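Local coordinates for protein flavohemoglobin (Malassezia yamatoensis, PDB 6O0A) that binds heme and FAD and is required for nitric oxide resistance, probably oxidising nitric oxide to nitrate as flavohemoglobins do, at residues Ala163-Asn168 and Asn263-Met268; Lys173-Lys178 and Gly256-Ile261. One frame throughout, in Å; residues are numbered along the deposited sequence.

Interaction 1: Ala163-Asn168 and Asn263-Met268; sequences AQQANN and NPYGDM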
loop_
_atom_site.group_PDB
_atom_site.type_symbol
_atom_site.label_atom_id
_atom_site.label_comp_id
_atom_site.label_asym_id
_atom_site.label_seq_id
_atom_site.Cartn_x
_atom_site.Cartn_y
_atom_site.Cartn_z
ATOM N N ALA A 163 17.433 3.600 -7.734
ATOM C CA ALA A 163 18.780 4.106 -7.496
ATOM C C ALA A 163 19.129 4.152 -6.017
ATOM O O ALA A 163 20.313 4.224 -5.681
ATOM C CB ALA A 163 18.953 5.498 -8.108
ATOM N N GLN A 164 18.135 4.103 -5.130
ATOM C CA GLN A 164 18.406 4.141 -3.698
ATOM C C GLN A 164 18.772 2.778 -3.118
ATOM O O GLN A 164 19.164 2.707 -1.945
ATOM C CB GLN A 164 17.190 4.692 -2.950
ATOM C CG GLN A 164 16.799 6.111 -3.335
ATOM C CD GLN A 164 15.625 6.622 -2.521
ATOM O OE1 GLN A 164 14.471 6.301 -2.803
ATOM N NE2 GLN A 164 15.917 7.415 -1.498
ATOM N N GLN A 165 18.668 1.704 -3.897
ATOM C CA GLN A 165 18.815 0.369 -3.338
ATOM C C GLN A 165 20.283 -0.026 -3.180
ATOM O O GLN A 165 21.174 0.448 -3.891
ATOM C CB GLN A 165 18.122 -0.665 -4.220
ATOM C CG GLN A 165 16.664 -0.360 -4.423
ATOM C CD GLN A 165 15.969 -0.145 -3.107
ATOM O OE1 GLN A 165 16.002 -1.008 -2.228
ATOM N NE2 GLN A 165 15.359 1.022 -2.945
ATOM N N ALA A 166 20.507 -0.958 -2.256
ATOM C CA ALA A 166 21.823 -1.516 -1.977
ATOM C C ALA A 166 22.190 -2.654 -2.917
ATOM O O ALA A 166 23.262 -3.246 -2.762
ATOM C CB ALA A 166 21.875 -2.013 -0.525
ATOM N N ASN A 167 21.329 -2.974 -3.880
ATOM C CA ASN A 167 21.553 -4.088 -4.784
ATOM C C ASN A 167 20.954 -3.719 -6.134
ATOM O O ASN A 167 20.321 -2.672 -6.285
ATOM C CB ASN A 167 20.930 -5.370 -4.242
ATOM C CG ASN A 167 19.448 -5.219 -4.000
ATOM O OD1 ASN A 167 18.689 -4.944 -4.934
ATOM N ND2 ASN A 167 19.021 -5.389 -2.747
ATOM N N ASN A 168 21.156 -4.597 -7.120
ATOM C CA ASN A 168 20.690 -4.353 -8.478
ATOM C C ASN A 168 19.641 -5.375 -8.909
ATOM O O ASN A 168 19.509 -5.669 -10.099
ATOM C CB ASN A 168 21.866 -4.359 -9.453
ATOM C CG ASN A 168 22.542 -5.710 -9.536
ATOM O OD1 ASN A 168 22.325 -6.583 -8.694
ATOM N ND2 ASN A 168 23.365 -5.899 -10.569
ATOM N N ASN A 263 12.833 -5.634 -2.529
ATOM C CA ASN A 263 13.422 -4.541 -1.792
ATOM C C ASN A 263 12.320 -3.768 -1.070
ATOM O O ASN A 263 11.148 -3.845 -1.444
ATOM C CB ASN A 263 14.214 -3.660 -2.754
ATOM C CG ASN A 263 15.495 -4.344 -3.223
ATOM O OD1 ASN A 263 16.070 -5.163 -2.492
ATOM N ND2 ASN A 263 15.944 -4.018 -4.429
ATOM N N PRO A 264 12.665 -3.046 -0.001
ATOM C CA PRO A 264 11.639 -2.367 0.796
ATOM C C PRO A 264 11.255 -1.020 0.193
ATOM O O PRO A 264 12.102 -0.281 -0.318
ATOM C CB PRO A 264 12.327 -2.186 2.153
ATOM C CG PRO A 264 13.777 -1.955 1.778
ATOM C CD PRO A 264 14.018 -2.849 0.556
ATOM N N TYR A 265 9.960 -0.703 0.269
ATOM C CA TYR A 265 9.424 0.513 -0.329
ATOM C C TYR A 265 8.241 1.004 0.500
ATOM O O TYR A 265 7.788 0.343 1.436
ATOM C CB TYR A 265 9.026 0.273 -1.800
ATOM C CG TYR A 265 10.225 0.098 -2.708
ATOM C CD1 TYR A 265 11.049 1.174 -3.013
ATOM C CD2 TYR A 265 10.541 -1.147 -3.249
ATOM C CE1 TYR A 265 12.161 1.028 -3.825
ATOM C CE2 TYR A 265 11.652 -1.306 -4.075
ATOM C CZ TYR A 265 12.459 -0.212 -4.355
ATOM O OH TYR A 265 13.561 -0.345 -5.164
ATOM N N GLY A 266 7.739 2.177 0.135
ATOM C CA GLY A 266 6.540 2.707 0.741
ATOM C C GLY A 266 6.804 4.125 1.175
ATOM O O GLY A 266 7.909 4.434 1.629
ATOM N N ASP A 267 5.825 5.007 1.006
ATOM C CA ASP A 267 6.028 6.413 1.320
ATOM C C ASP A 267 5.320 6.818 2.602
ATOM O O ASP A 267 5.327 8.000 2.954
ATOM C CB ASP A 267 5.589 7.305 0.152
ATOM C CG ASP A 267 4.102 7.190 -0.169
ATOM O OD1 ASP A 267 3.385 6.391 0.469
ATOM O OD2 ASP A 267 3.645 7.913 -1.079
ATOM N N MET A 268 4.723 5.865 3.313
ATOM C CA MET A 268 4.013 6.152 4.557
ATOM C C MET A 268 4.959 5.842 5.715
ATOM O O MET A 268 4.836 4.831 6.411
ATOM C CB MET A 268 2.724 5.340 4.618
ATOM C CG MET A 268 1.820 5.666 5.778
ATOM S SD MET A 268 1.372 7.395 5.756
ATOM C CE MET A 268 0.819 7.574 4.058
HETATM O O HOH W 1 13.921 1.760 -0.428
#

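Interaction 2: Lys173-Lys178 and Gly256-Ile261; sequences KFKLVK and GALLDI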
loop_
_atom_site.group_PDB
_atom_site.type_symbol
_atom_site.label_atom_id
_atom_site.label_comp_id
_atom_site.label_asym_id
_atom_site.label_seq_id
_atom_site.Cartn_x
_atom_site.Cartn_y
_atom_site.Cartn_z
ATOM N N LYS A 173 16.443 -14.216 -2.589
ATOM C CA LYS A 173 15.993 -15.390 -1.847
ATOM C C LYS A 173 16.225 -15.210 -0.351
ATOM O O LYS A 173 17.311 -14.796 0.068
ATOM C CB LYS A 173 16.725 -16.639 -2.341
ATOM C CG LYS A 173 15.989 -17.942 -2.059
ATOM C CD LYS A 173 14.703 -18.063 -2.875
ATOM C CE LYS A 173 14.966 -18.521 -4.299
ATOM N NZ LYS A 173 13.691 -18.779 -5.030
ATOM N N PHE A 174 15.198 -15.516 0.443
ATOM C CA PHE A 174 15.273 -15.489 1.897
ATOM C C PHE A 174 14.845 -16.834 2.467
ATOM O O PHE A 174 14.059 -17.565 1.856
ATOM C CB PHE A 174 14.384 -14.380 2.495
ATOM C CG PHE A 174 15.010 -13.013 2.447
ATOM C CD1 PHE A 174 15.165 -12.349 1.238
ATOM C CD2 PHE A 174 15.445 -12.393 3.610
ATOM C CE1 PHE A 174 15.749 -11.088 1.181
ATOM C CE2 PHE A 174 16.035 -11.126 3.567
ATOM C CZ PHE A 174 16.179 -10.471 2.346
ATOM N N LYS A 175 15.357 -17.140 3.652
ATOM C CA LYS A 175 14.999 -18.349 4.375
ATOM C C LYS A 175 14.161 -17.983 5.597
ATOM O O LYS A 175 14.454 -17.010 6.305
ATOM C CB LYS A 175 16.262 -19.116 4.790
ATOM C CG LYS A 175 16.023 -20.317 5.700
ATOM C CD LYS A 175 17.247 -20.575 6.575
ATOM C CE LYS A 175 17.886 -21.912 6.281
ATOM N NZ LYS A 175 19.000 -22.206 7.236
ATOM N N LEU A 176 13.113 -18.758 5.840
ATOM C CA LEU A 176 12.289 -18.564 7.029
ATOM C C LEU A 176 13.026 -19.154 8.230
ATOM O O LEU A 176 13.258 -20.367 8.291
ATOM C CB LEU A 176 10.916 -19.207 6.819
ATOM C CG LEU A 176 9.981 -19.133 8.030
ATOM C CD1 LEU A 176 9.688 -17.663 8.442
ATOM C CD2 LEU A 176 8.667 -19.875 7.755
ATOM N N VAL A 177 13.423 -18.308 9.182
ATOM C CA VAL A 177 14.201 -18.771 10.329
ATOM C C VAL A 177 13.392 -18.835 11.618
ATOM O O VAL A 177 13.807 -19.545 12.549
ATOM C CB VAL A 177 15.475 -17.920 10.542
ATOM C CG1 VAL A 177 16.379 -17.976 9.300
ATOM C CG2 VAL A 177 15.121 -16.473 10.903
ATOM N N LYS A 178 12.268 -18.125 11.712
ATOM C CA LYS A 178 11.444 -18.179 12.913
ATOM C C LYS A 178 9.987 -17.943 12.537
ATOM O O LYS A 178 9.673 -17.046 11.752
ATOM C CB LYS A 178 11.891 -17.154 13.960
ATOM C CG LYS A 178 11.248 -17.359 15.322
ATOM C CD LYS A 178 11.772 -16.355 16.345
ATOM C CE LYS A 178 11.271 -16.691 17.745
ATOM N NZ LYS A 178 11.751 -15.699 18.738
ATOM N N GLY A 256 12.862 -22.923 7.478
ATOM C CA GLY A 256 13.775 -23.396 6.464
ATOM C C GLY A 256 13.302 -23.185 5.039
ATOM O O GLY A 256 14.111 -23.296 4.110
ATOM N N ALA A 257 12.015 -22.901 4.841
ATOM C CA ALA A 257 11.495 -22.644 3.506
ATOM C C ALA A 257 12.163 -21.419 2.887
ATOM O O ALA A 257 12.507 -20.449 3.572
ATOM C CB ALA A 257 9.983 -22.437 3.545
ATOM N N LEU A 258 12.337 -21.474 1.576
ATOM C CA LEU A 258 12.945 -20.397 0.809
ATOM C C LEU A 258 11.860 -19.669 0.028
ATOM O O LEU A 258 11.104 -20.300 -0.722
ATOM C CB LEU A 258 14.003 -20.953 -0.151
ATOM C CG LEU A 258 15.143 -21.731 0.497
ATOM C CD1 LEU A 258 16.052 -22.311 -0.571
ATOM C CD2 LEU A 258 15.912 -20.819 1.432
ATOM N N LEU A 259 11.791 -18.350 0.193
ATOM C CA LEU A 259 10.873 -17.492 -0.546
ATOM C C LEU A 259 11.637 -16.268 -1.023
ATOM O O LEU A 259 12.612 -15.849 -0.392
ATOM C CB LEU A 259 9.666 -17.035 0.319
ATOM C CG LEU A 259 8.704 -18.115 0.831
ATOM C CD1 LEU A 259 7.531 -17.484 1.551
ATOM C CD2 LEU A 259 8.213 -18.956 -0.333
ATOM N N ASP A 260 11.185 -15.677 -2.123
ATOM C CA ASP A 260 11.791 -14.445 -2.614
ATOM C C ASP A 260 11.139 -13.237 -1.944
ATOM O O ASP A 260 9.921 -13.210 -1.733
ATOM C CB ASP A 260 11.652 -14.342 -4.142
ATOM C CG ASP A 260 12.731 -15.138 -4.895
ATOM O OD1 ASP A 260 13.838 -15.343 -4.356
ATOM O OD2 ASP A 260 12.485 -15.535 -6.044
ATOM N N ILE A 261 11.955 -12.233 -1.606
ATOM C CA ILE A 261 11.467 -10.998 -0.991
ATOM C C ILE A 261 12.017 -9.813 -1.770
ATOM O O ILE A 261 13.206 -9.781 -2.118
ATOM C CB ILE A 261 11.865 -10.884 0.493
ATOM C CG1 ILE A 261 11.365 -12.111 1.262
ATOM C CG2 ILE A 261 11.289 -9.585 1.094
ATOM C CD1 ILE A 261 11.522 -12.032 2.789
HETATM O O HOH W 2 11.997 -20.615 -3.574
#

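Interaction 1: Ala163-Asn168 and Asn263-Met268
Asn167 and Asn263 join their side-chain amides from opposite directions through a pair of hydrogen bonds. Asn263 ND2 donates to Asn167 OD1 at 2.9 Å, in the carbonyl plane and on a lone pair. Asn167 ND2 returns a bond to Asn263 OD1 at 3.0 Å. This one is nearly straight, 169° at the hydrogen, but its donor is tilted from the carbonyl plane. The two amide planes stand 30° apart. Asn167 reaches across because its CG sits between the backbone N and the carbonyl carbon (chi1 58°). Both polar atoms of Asn167 have second partners: OD1 takes the backbone N of Ile169, and ND2 also donates to Ala198 O. The rotation of this amide is thus well fixed.

Gln165 packs beside the pair. Its chain bends at chi2, which brings the amide alongside Asn263 and up to the hydroxyl end of Tyr265. Gln165 OE1 lies 3.2 Å from Asn263 CB, while its hydrogen bond goes to Thr200 OG1. The segments are loops. Segment 163-168 leaves the globin-side helix 137-163. Segment 263-268 follows strand 258-262 of the FAD-binding barrel. The contact joins the loop that leaves the globin part to a loop of the FAD-binding part, at the junction between them.

Toward Tyr265 the fit is close but less directional. Gln165 NE2 is 3.2 Å from Tyr265 OH, at an angle too poor for a hydrogen bond, and meets the ring obliquely. Gln165 NE2 instead donates to Leu161 O and to a water 3.0 Å away. That water donates to Pro264 O, 2.7 Å from it, bridging the two loops. On the outer side, Gln164, Ala166 and Asn168 are exposed and leave the contact to their neighbours.

Interaction 2: Lys173-Lys178 and Gly256-Ile261
The Phe174 ring carries Ile261 over one face. Ile261 CD1 lies 4.1 Å from the ring centroid and 29° off the normal, a CH-pi contact. Ile261 CD1 comes nearest at Phe174 CG, 3.6 Å away. Ile261 CB and CG1 lie over the same face, near Phe174 CD1. The two side chains cross at about a right angle. Pro193 and Met199 also touch Phe174, and Ile208 and Ile210 of strand 207-213 touch Ile261, so the pair belongs to a buried apolar layer.

The backbones are neighbouring antiparallel strands of the six-stranded sheet of the FAD-binding domain, a barrel in this reductase family. Phe174 and Leu259 form a hydrogen-bonded pair, with Phe174 N 2.7 Å from Leu259 O and Leu259 N 2.9 Å from Phe174 O. The pairing runs on past the strand end: Leu176 N donates to Ala257 O, and Gly256 N to Leu176 O. Farther along, Val177 and Lys178 both face Val190, a classic beta bulge.

Lys173, Lys175, Leu258 and Asp260 occupy the other face. The Lys173 chain bends at chi2 (68°) and chi3 (81°), and this curls it over Asp260. Lys173 CD is 3.2 Å from Asp260 OD1, and Lys173 NZ is 3.5 Å from that oxygen in a long salt bridge. A water accepts from Lys173 NZ and donates to Leu258 O. The ammonium is thus held by a carboxylate and a water-linked carbonyl, which is consistent with both groups being charged on this more open face.

In the fold
Each segment of interaction 1 lies within a few residues of one of interaction 2 in the sequence, and the centres of the two contacts are 19 Å apart. Strand 171-181 leaves the junction with the globin, starting just after the loop of 163-168; strand 258-262 runs back to it and ends where 263-268 begins. Pairing in interaction 2 therefore brings together the same two chain passages that meet again as loops in interaction 1. Interaction 1 comes somewhat nearer FAD. The Tyr265 side chain is about 9 Å from FAD and about 12 Å from heme. In interaction 2, the Leu259 side chain is about 12 Å from FAD.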